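Local atomic coordinates of hypothetical protein (Deinococcus radiodurans, PDB entry 1U5K), a protein that probably takes part in DNA repair and in recombination by the RecF pathway, and carries a bound zinc ion. Residues 114-117 against 118-122; 132-135 against 136-140; 196-199 against 200-204. All coordinates share one frame; numbering follows the deposited sequence.

Contact 1: 114-117 against 118-122; sequences DLFA and ASLRG
With CG swung anti to its own backbone N (chi1 176°), Phe-116 turns its ring so that one face meets Leu-120 CG, one turn further along; the two side chains cross at a slant. Their closest approach is 3.8 Å, from Phe-116 CE2 to Leu-120 CD1. In Ser-119 a chi1 of 86° sets OG between the backbone N and the carbonyl carbon, from where it folds back and donates to Phe-116 O at 2.7 Å, in the carbonyl plane and on a lone pair. Phe-116 O also accepts from Leu-120 N at 3.2 Å, so two donors grip it and the buried hydroxyl is satisfied within its own helix. Phe-116 also touches Ile-11 and Ile-13 of strand 5-17 and Met-95 and Ala-99 of helix 86-102; an alanine here would probably open a gap between strand and helix, with Leu-120 losing the ring it packs on. On the exposed side Arg-121, its chain bent at chi3, doubles back so that NH1 comes 3.7 Å from Ala-117 CB and one guanidinium face lies against Ala-118 CA. A water in the guanidinium plane accepts from Arg-121 NH1 at 2.9 Å and donates to Asp-114 O at 2.7 Å, spanning two turns. Arg-121 N closes on Ala-117 O at 3.1 Å with a nearly straight N-H...O angle of 171°. The whole is typical of an amphipathic alpha-helix: i to i+4 backbone bonds, an aromatic-aliphatic inner face turned to the OB-fold strand, and a solvated outer one.

Contact 2: 132-135 against 136-140; sequences VALV and MSYKL
The Tyr-138 ring has Leu-134 O at its edge, near the ring plane, with CD1 3.3 Å from that oxygen. Leu-134 and Tyr-138 run side by side and point the same way, CD2 of the leucine meeting CE1 of the ring at 4.2 Å. The ring also packs edge-to-face with Phe-189, and its buried OH is hydrogen-bonded to Leu-214 O, which ties the far end of the side chain to helix 211-225. Leu-134 O accepts from Tyr-138 N at 3.1 Å. A chi1 of 81° folds Ser-137 OG back toward the preceding carbonyls, 3.0 Å from Ala-133 O and 3.2 Å from Leu-134 O. On another side of the helix Val-132 and Met-136 lie alongside each other, CG1 of the valine 3.9 Å from CG of the methionine. Met-136 CG also rests 3.0 Å from Val-132 O, a tight fit beside the bond from Met-136 N to that same oxygen at 2.9 Å. Lys-139 sends its ammonium to Val-194 O and Arg-196 O. This is the pattern of a central helix in an alpha-helical bundle: regular i to i+4 bonding, with mostly apolar side chains, and polar ends that bond to neighbouring backbone, turned to helices 86-102, 110-125, 198-203 and 211-225.

Contact 3: 196-199 against 200-204; sequences RTVR and ASFEQ
Thr-197 caps the short helix 198-203, its OG1 accepting from Ala-200 N at 3.1 Å with an N-H...O angle of 158°: a classic N-cap. A chi1 of 64° turns OG1 in over the first turn, where it meets this N-H and also lies against Ala-200 CB. Backbone bonds carry the turn onward, from Ser-201 N to Thr-197 O and from Phe-202 N to Val-198 O at 2.9 Å; the one from Glu-203 N to Arg-199 O is weak. A carbonyl also meets a ring: Phe-202 holds one face under Val-198 O, which stands 3.2 Å above the ring plane and toward the rim. Apolar contacts are sparse. The ring tip, Phe-202 CZ, comes no nearer than 4.4 Å to Val-198 CB, and Arg-196 passes its aliphatic part over the helix start, CG 4.0 Å from Ala-200 CB. Both Val-198 and Phe-202 turn to helix 129-141, the first touching Met-136 and Lys-139, the second Val-135. Charge acts at the end of Arg-196, where NH2 forms a salt bridge with Asp-188. Water links complete the set around the buried Ser-201 hydroxyl: one water lies within bonding distance of Arg-196 O and 2.6 Å from Ser-201 OG, and a second, in the guanidinium plane, accepts from Arg-196 NH1 and sits 2.9 Å from Ser-201 OG.

All three contacts belong to the helical part of the chain, away from the zinc site, and each lies along a single helix: 110-125 for contact 1, 129-141 for contact 2 and 198-203 for contact 3, which also takes in loop residues at both ends of its short helix. Contact 2 is the most buried and stands between the other two, its centre about 10 Å from each of theirs. Met-136 packs against Leu-115 and Ser-119 of contact 1, Val-135 against Ser-201 of contact 3, while Leu-115 itself reaches Val-198. Chemistry follows place: contact 2 is mostly apolar, contact 1 pairs an apolar inner face with a hydrated arginine outside, and contact 3, at the surface, relies on a capping threonine and waters.

Contact 1: 114-117 against 118-122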
ATOM      1  N   ASP A 114      13.042  -2.181 -21.723  1.00 25.51           N
ATOM      2  CA  ASP A 114      12.545  -1.614 -22.977  1.00 25.70           C
ATOM      3  C   ASP A 114      11.019  -1.641 -23.055  1.00 24.37           C
ATOM      4  O   ASP A 114      10.379  -0.687 -23.507  1.00 24.09           O
ATOM      5  CB  ASP A 114      13.072  -2.411 -24.166  1.00 26.91           C
ATOM      6  CG  ASP A 114      14.525  -2.118 -24.469  1.00 30.28           C
ATOM      7  OD1 ASP A 114      15.030  -1.022 -24.131  1.00 34.47           O
ATOM      8  OD2 ASP A 114      15.209  -2.969 -25.065  1.00 33.83           O
ATOM      9  N   LEU A 115      10.456  -2.766 -22.632  1.00 24.21           N
ATOM     10  CA  LEU A 115       9.015  -2.923 -22.530  1.00 23.41           C
ATOM     11  C   LEU A 115       8.413  -1.969 -21.511  1.00 22.87           C
ATOM     12  O   LEU A 115       7.333  -1.417 -21.744  1.00 23.04           O
ATOM     13  CB  LEU A 115       8.639  -4.344 -22.135  1.00 24.90           C
ATOM     14  CG  LEU A 115       7.538  -5.149 -22.819  1.00 31.53           C
ATOM     15  CD1 LEU A 115       6.729  -5.846 -21.746  1.00 36.91           C
ATOM     16  CD2 LEU A 115       6.628  -4.472 -23.836  1.00 32.39           C
ATOM     17  N   PHE A 116       9.054  -1.825 -20.353  1.00 23.73           N
ATOM     18  CA  PHE A 116       8.579  -0.841 -19.379  1.00 23.44           C
ATOM     19  C   PHE A 116       8.550   0.596 -19.921  1.00 23.36           C
ATOM     20  O   PHE A 116       7.564   1.323 -19.781  1.00 23.62           O
ATOM     21  CB  PHE A 116       9.389  -0.919 -18.086  1.00 23.42           C
ATOM     22  CG  PHE A 116       9.002   0.124 -17.094  1.00 21.37           C
ATOM     23  CD1 PHE A 116       7.838  -0.023 -16.354  1.00 25.24           C
ATOM     24  CD2 PHE A 116       9.779   1.243 -16.917  1.00 21.45           C
ATOM     25  CE1 PHE A 116       7.448   0.960 -15.469  1.00 25.07           C
ATOM     26  CE2 PHE A 116       9.403   2.217 -16.028  1.00 23.54           C
ATOM     27  CZ  PHE A 116       8.238   2.081 -15.306  1.00 22.10           C
ATOM     28  N   ALA A 117       9.642   1.017 -20.544  1.00 23.65           N
ATOM     29  CA  ALA A 117       9.744   2.353 -21.117  1.00 23.84           C
ATOM     30  C   ALA A 117       8.644   2.570 -22.157  1.00 23.71           C
ATOM     31  O   ALA A 117       7.982   3.617 -22.164  1.00 23.83           O
ATOM     32  CB  ALA A 117      11.129   2.580 -21.718  1.00 25.35           C
ATOM     33  N   ALA A 118       8.372   1.543 -22.959  1.00 23.63           N
ATOM     34  CA  ALA A 118       7.330   1.643 -23.989  1.00 24.17           C
ATOM     35  C   ALA A 118       5.953   1.780 -23.353  1.00 23.47           C
ATOM     36  O   ALA A 118       5.084   2.466 -23.875  1.00 22.41           O
ATOM     37  CB  ALA A 118       7.364   0.425 -24.909  1.00 24.17           C
ATOM     38  N   SER A 119       5.760   1.136 -22.204  1.00 23.94           N
ATOM     39  CA  SER A 119       4.505   1.221 -21.476  1.00 22.63           C
ATOM     40  C   SER A 119       4.243   2.654 -21.061  1.00 22.27           C
ATOM     41  O   SER A 119       3.119   3.126 -21.187  1.00 24.36           O
ATOM     42  CB  SER A 119       4.451   0.224 -20.301  1.00 23.67           C
ATOM     43  OG  SER A 119       5.021   0.745 -19.123  1.00 23.56           O
ATOM     44  N   LEU A 120       5.261   3.347 -20.569  1.00 22.06           N
ATOM     45  CA  LEU A 120       5.135   4.751 -20.216  1.00 22.83           C
ATOM     46  C   LEU A 120       4.860   5.661 -21.420  1.00 22.85           C
ATOM     47  O   LEU A 120       4.030   6.555 -21.338  1.00 23.44           O
ATOM     48  CB  LEU A 120       6.377   5.241 -19.478  1.00 22.07           C
ATOM     49  CG  LEU A 120       6.674   4.616 -18.114  1.00 22.53           C
ATOM     50  CD1 LEU A 120       7.780   5.395 -17.432  1.00 26.30           C
ATOM     51  CD2 LEU A 120       5.470   4.458 -17.213  1.00 22.65           C
ATOM     52  N   ARG A 121       5.564   5.460 -22.524  1.00 24.21           N
ATOM     53  CA  ARG A 121       5.256   6.142 -23.776  1.00 24.71           C
ATOM     54  C   ARG A 121       3.806   5.928 -24.196  1.00 24.54           C
ATOM     55  O   ARG A 121       3.100   6.888 -24.470  1.00 25.33           O
ATOM     56  CB  ARG A 121       6.213   5.663 -24.873  1.00 24.81           C
ATOM     57  CG  ARG A 121       7.579   6.289 -24.670  1.00 24.77           C
ATOM     58  CD  ARG A 121       8.547   6.165 -25.829  1.00 26.00           C
ATOM     59  NE  ARG A 121       8.588   4.865 -26.475  1.00 25.54           N
ATOM     60  CZ  ARG A 121       9.379   3.865 -26.110  1.00 28.76           C
ATOM     61  NH1 ARG A 121      10.155   3.940 -25.030  1.00 31.59           N
ATOM     62  NH2 ARG A 121       9.338   2.751 -26.815  1.00 27.43           N
ATOM     63  N   GLY A 122       3.352   4.679 -24.236  1.00 25.14           N
ATOM     64  CA  GLY A 122       1.962   4.365 -24.514  1.00 24.15           C
ATOM     65  C   GLY A 122       0.941   5.041 -23.624  1.00 24.08           C
ATOM     66  O   GLY A 122      -0.084   5.522 -24.111  1.00 23.81           O
TER
HETATM   67  O   HOH W   1      11.352   1.296 -25.136  1.00 27.71           O

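Contact 2: 132-135 against 136-140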
ATOM      1  N   VAL A 132      -3.419   0.298 -22.577  1.00 24.10           N
ATOM      2  CA  VAL A 132      -1.961   0.177 -22.636  1.00 24.31           C
ATOM      3  C   VAL A 132      -1.472  -0.563 -21.387  1.00 23.27           C
ATOM      4  O   VAL A 132      -0.676  -1.500 -21.473  1.00 23.05           O
ATOM      5  CB  VAL A 132      -1.276   1.544 -22.782  1.00 24.08           C
ATOM      6  CG1 VAL A 132       0.235   1.436 -22.823  1.00 23.19           C
ATOM      7  CG2 VAL A 132      -1.726   2.255 -24.067  1.00 28.36           C
ATOM      8  N   ALA A 133      -1.957  -0.156 -20.221  1.00 23.38           N
ATOM      9  CA  ALA A 133      -1.476  -0.742 -18.972  1.00 22.60           C
ATOM     10  C   ALA A 133      -1.865  -2.207 -18.826  1.00 23.03           C
ATOM     11  O   ALA A 133      -1.031  -2.998 -18.391  1.00 22.83           O
ATOM     12  CB  ALA A 133      -1.945   0.077 -17.771  1.00 23.07           C
ATOM     13  N   LEU A 134      -3.088  -2.582 -19.201  1.00 22.17           N
ATOM     14  CA  LEU A 134      -3.495  -3.978 -19.236  1.00 22.41           C
ATOM     15  C   LEU A 134      -2.560  -4.809 -20.099  1.00 22.60           C
ATOM     16  O   LEU A 134      -2.019  -5.834 -19.679  1.00 22.26           O
ATOM     17  CB  LEU A 134      -4.946  -4.188 -19.671  1.00 23.02           C
ATOM     18  CG  LEU A 134      -5.935  -4.176 -18.522  1.00 23.56           C
ATOM     19  CD1 LEU A 134      -7.334  -4.135 -19.079  1.00 24.21           C
ATOM     20  CD2 LEU A 134      -5.744  -5.308 -17.497  1.00 25.01           C
ATOM     21  N   VAL A 135      -2.339  -4.331 -21.313  1.00 22.79           N
ATOM     22  CA  VAL A 135      -1.547  -5.054 -22.291  1.00 23.12           C
ATOM     23  C   VAL A 135      -0.107  -5.224 -21.832  1.00 23.53           C
ATOM     24  O   VAL A 135       0.440  -6.316 -21.908  1.00 23.82           O
ATOM     25  CB  VAL A 135      -1.619  -4.380 -23.671  1.00 23.16           C
ATOM     26  CG1 VAL A 135      -0.578  -4.946 -24.602  1.00 23.99           C
ATOM     27  CG2 VAL A 135      -3.006  -4.567 -24.223  1.00 25.08           C
ATOM     28  N   MET A 136       0.470  -4.147 -21.311  1.00 23.81           N
ATOM     29  CA  MET A 136       1.873  -4.088 -20.954  1.00 23.84           C
ATOM     30  C   MET A 136       2.122  -4.875 -19.672  1.00 23.61           C
ATOM     31  O   MET A 136       3.106  -5.601 -19.557  1.00 23.08           O
ATOM     32  CB  MET A 136       2.305  -2.627 -20.801  1.00 24.79           C
ATOM     33  CG  MET A 136       2.237  -1.867 -22.129  1.00 29.29           C
ATOM     34  SD  MET A 136       3.324  -2.544 -23.366  1.00 39.59           S
ATOM     35  CE  MET A 136       4.752  -1.859 -22.914  1.00 40.70           C
ATOM     36  N   SER A 137       1.202  -4.771 -18.724  1.00 22.86           N
ATOM     37  CA  SER A 137       1.332  -5.544 -17.500  1.00 24.61           C
ATOM     38  C   SER A 137       1.299  -7.064 -17.761  1.00 24.78           C
ATOM     39  O   SER A 137       2.164  -7.814 -17.276  1.00 23.26           O
ATOM     40  CB  SER A 137       0.402  -4.929 -16.435  1.00 25.15           C
ATOM     41  OG  SER A 137      -0.906  -5.409 -16.656  1.00 33.08           O
ATOM     42  N   TYR A 138       0.406  -7.535 -18.629  1.00 23.64           N
ATOM     43  CA  TYR A 138       0.372  -8.949 -18.998  1.00 23.50           C
ATOM     44  C   TYR A 138       1.611  -9.367 -19.791  1.00 23.61           C
ATOM     45  O   TYR A 138       2.210 -10.421 -19.541  1.00 23.90           O
ATOM     46  CB  TYR A 138      -0.917  -9.309 -19.747  1.00 23.23           C
ATOM     47  CG  TYR A 138      -2.091  -9.689 -18.894  1.00 21.09           C
ATOM     48  CD1 TYR A 138      -2.880  -8.715 -18.306  1.00 20.82           C
ATOM     49  CD2 TYR A 138      -2.415 -11.033 -18.648  1.00 23.93           C
ATOM     50  CE1 TYR A 138      -3.945  -9.072 -17.508  1.00 20.25           C
ATOM     51  CE2 TYR A 138      -3.511 -11.395 -17.884  1.00 24.01           C
ATOM     52  CZ  TYR A 138      -4.273 -10.401 -17.303  1.00 21.67           C
ATOM     53  OH  TYR A 138      -5.377 -10.681 -16.528  1.00 22.78           O
ATOM     54  N   LYS A 139       2.049  -8.500 -20.695  1.00 23.27           N
ATOM     55  CA  LYS A 139       3.268  -8.757 -21.434  1.00 24.36           C
ATOM     56  C   LYS A 139       4.490  -8.913 -20.548  1.00 24.03           C
ATOM     57  O   LYS A 139       5.320  -9.780 -20.795  1.00 22.50           O
ATOM     58  CB  LYS A 139       3.536  -7.693 -22.500  1.00 24.80           C
ATOM     59  CG  LYS A 139       4.556  -8.130 -23.529  1.00 26.73           C
ATOM     60  CD  LYS A 139       3.984  -8.954 -24.676  1.00 28.47           C
ATOM     61  CE  LYS A 139       5.098  -9.389 -25.622  1.00 27.56           C
ATOM     62  NZ  LYS A 139       4.741 -10.556 -26.453  1.00 33.25           N
ATOM     63  N   LEU A 140       4.597  -8.087 -19.512  1.00 23.87           N
ATOM     64  CA  LEU A 140       5.725  -8.187 -18.600  1.00 23.09           C
ATOM     65  C   LEU A 140       5.737  -9.521 -17.852  1.00 22.94           C
ATOM     66  O   LEU A 140       6.793  -9.955 -17.423  1.00 22.31           O
ATOM     67  CB  LEU A 140       5.752  -7.033 -17.599  1.00 23.17           C
ATOM     68  CG  LEU A 140       6.135  -5.658 -18.133  1.00 23.89           C
ATOM     69  CD1 LEU A 140       5.597  -4.478 -17.312  1.00 26.55           C
ATOM     70  CD2 LEU A 140       7.633  -5.558 -18.342  1.00 28.04           C
TER

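Contact 3: 196-199 against 200-204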
ATOM      1  N   ARG A 196       1.499 -12.474 -27.894  1.00 33.03           N
ATOM      2  CA  ARG A 196       1.155 -11.486 -28.905  1.00 33.24           C
ATOM      3  C   ARG A 196       1.988 -10.224 -28.761  1.00 32.55           C
ATOM      4  O   ARG A 196       2.271  -9.778 -27.641  1.00 31.28           O
ATOM      5  CB  ARG A 196      -0.286 -11.057 -28.697  1.00 34.17           C
ATOM      6  CG  ARG A 196      -1.134 -11.056 -29.929  1.00 38.53           C
ATOM      7  CD  ARG A 196      -2.599 -10.978 -29.546  1.00 39.55           C
ATOM      8  NE  ARG A 196      -3.295 -12.146 -30.052  1.00 40.25           N
ATOM      9  CZ  ARG A 196      -4.543 -12.445 -29.754  1.00 37.27           C
ATOM     10  NH1 ARG A 196      -5.221 -11.678 -28.918  1.00 37.97           N
ATOM     11  NH2 ARG A 196      -5.091 -13.519 -30.299  1.00 38.76           N
ATOM     12  N   THR A 197       2.360  -9.636 -29.892  1.00 30.69           N
ATOM     13  CA  THR A 197       3.032  -8.345 -29.843  1.00 30.39           C
ATOM     14  C   THR A 197       2.118  -7.310 -29.196  1.00 29.64           C
ATOM     15  O   THR A 197       0.893  -7.385 -29.292  1.00 28.81           O
ATOM     16  CB  THR A 197       3.455  -7.866 -31.247  1.00 30.31           C
ATOM     17  OG1 THR A 197       2.276  -7.647 -32.025  1.00 31.62           O
ATOM     18  CG2 THR A 197       4.243  -8.928 -31.982  1.00 31.04           C
ATOM     19  N   VAL A 198       2.708  -6.325 -28.530  1.00 29.90           N
ATOM     20  CA  VAL A 198       1.894  -5.274 -27.937  1.00 30.43           C
ATOM     21  C   VAL A 198       1.184  -4.434 -29.005  1.00 30.20           C
ATOM     22  O   VAL A 198       0.043  -4.002 -28.848  1.00 29.53           O
ATOM     23  CB  VAL A 198       2.669  -4.441 -26.884  1.00 31.47           C
ATOM     24  CG1 VAL A 198       3.293  -5.339 -25.824  1.00 32.67           C
ATOM     25  CG2 VAL A 198       3.739  -3.570 -27.490  1.00 32.05           C
ATOM     26  N   ARG A 199       1.834  -4.235 -30.143  1.00 30.97           N
ATOM     27  CA  ARG A 199       1.151  -3.575 -31.247  1.00 30.98           C
ATOM     28  C   ARG A 199      -0.134  -4.283 -31.661  1.00 30.40           C
ATOM     29  O   ARG A 199      -1.195  -3.676 -31.698  1.00 31.58           O
ATOM     30  CB  ARG A 199       2.090  -3.471 -32.440  1.00 32.74           C
ATOM     31  CG  ARG A 199       1.527  -2.619 -33.553  1.00 32.63           C
ATOM     32  CD  ARG A 199       2.682  -2.121 -34.364  1.00 35.96           C
ATOM     33  NE  ARG A 199       2.185  -1.440 -35.543  1.00 36.68           N
ATOM     34  CZ  ARG A 199       2.984  -0.987 -36.495  1.00 36.51           C
ATOM     35  NH1 ARG A 199       4.298  -1.134 -36.391  1.00 34.20           N
ATOM     36  NH2 ARG A 199       2.441  -0.356 -37.522  1.00 35.29           N
ATOM     37  N   ALA A 200      -0.068  -5.585 -31.896  1.00 30.84           N
ATOM     38  CA  ALA A 200      -1.247  -6.398 -32.175  1.00 31.02           C
ATOM     39  C   ALA A 200      -2.336  -6.278 -31.114  1.00 31.45           C
ATOM     40  O   ALA A 200      -3.505  -6.087 -31.445  1.00 32.52           O
ATOM     41  CB  ALA A 200      -0.842  -7.857 -32.355  1.00 31.67           C
ATOM     42  N   SER A 201      -1.978  -6.356 -29.836  1.00 30.89           N
ATOM     43  CA  SER A 201      -2.956  -6.214 -28.762  1.00 30.29           C
ATOM     44  C   SER A 201      -3.619  -4.844 -28.659  1.00 30.71           C
ATOM     45  O   SER A 201      -4.807  -4.758 -28.353  1.00 29.35           O
ATOM     46  CB  SER A 201      -2.318  -6.580 -27.421  1.00 30.71           C
ATOM     47  OG  SER A 201      -2.122  -7.976 -27.343  1.00 26.56           O
ATOM     48  N   PHE A 202      -2.864  -3.781 -28.911  1.00 33.28           N
ATOM     49  CA  PHE A 202      -3.395  -2.420 -28.893  1.00 35.00           C
ATOM     50  C   PHE A 202      -4.515  -2.245 -29.915  1.00 36.97           C
ATOM     51  O   PHE A 202      -5.376  -1.378 -29.760  1.00 36.49           O
ATOM     52  CB  PHE A 202      -2.328  -1.367 -29.210  1.00 34.57           C
ATOM     53  CG  PHE A 202      -1.303  -1.130 -28.137  1.00 33.63           C
ATOM     54  CD1 PHE A 202      -0.193  -0.359 -28.435  1.00 32.41           C
ATOM     55  CD2 PHE A 202      -1.408  -1.665 -26.861  1.00 33.87           C
ATOM     56  CE1 PHE A 202       0.793  -0.117 -27.494  1.00 37.08           C
ATOM     57  CE2 PHE A 202      -0.434  -1.424 -25.917  1.00 35.21           C
ATOM     58  CZ  PHE A 202       0.664  -0.635 -26.209  1.00 36.04           C
ATOM     59  N   GLU A 203      -4.489  -3.052 -30.968  1.00 40.22           N
ATOM     60  CA  GLU A 203      -5.485  -2.968 -32.028  1.00 43.28           C
ATOM     61  C   GLU A 203      -6.757  -3.723 -31.654  1.00 43.81           C
ATOM     62  O   GLU A 203      -7.820  -3.478 -32.221  1.00 43.98           O
ATOM     63  CB  GLU A 203      -4.864  -3.409 -33.361  1.00 44.73           C
ATOM     64  CG  GLU A 203      -5.270  -4.816 -33.780  1.00 51.16           C
ATOM     65  CD  GLU A 203      -4.190  -5.634 -34.471  1.00 58.59           C
ATOM     66  OE1 GLU A 203      -3.356  -5.065 -35.221  1.00 63.53           O
ATOM     67  OE2 GLU A 203      -4.217  -6.871 -34.255  1.00 60.53           O
ATOM     68  N   GLN A 204      -6.692  -4.609 -30.662  1.00 44.39           N
ATOM     69  CA  GLN A 204      -7.870  -5.352 -30.232  1.00 43.87           C
ATOM     70  C   GLN A 204      -8.300  -5.091 -28.799  1.00 42.26           C
ATOM     71  O   GLN A 204      -8.327  -6.034 -28.005  1.00 42.19           O
ATOM     72  CB  GLN A 204      -7.607  -6.855 -30.362  1.00 45.29           C
ATOM     73  CG  GLN A 204      -6.950  -7.292 -31.660  1.00 50.57           C
ATOM     74  CD  GLN A 204      -7.522  -8.580 -32.233  1.00 58.67           C
ATOM     75  OE1 GLN A 204      -8.488  -9.140 -31.704  1.00 63.72           O
ATOM     76  NE2 GLN A 204      -6.933  -9.046 -33.332  1.00 61.85           N
TER
HETATM   77  O   HOH W   2       0.219  -8.399 -26.319  1.00 35.19           O
HETATM   78  O   HOH W   3      -4.770  -9.138 -27.511  1.00 38.31           O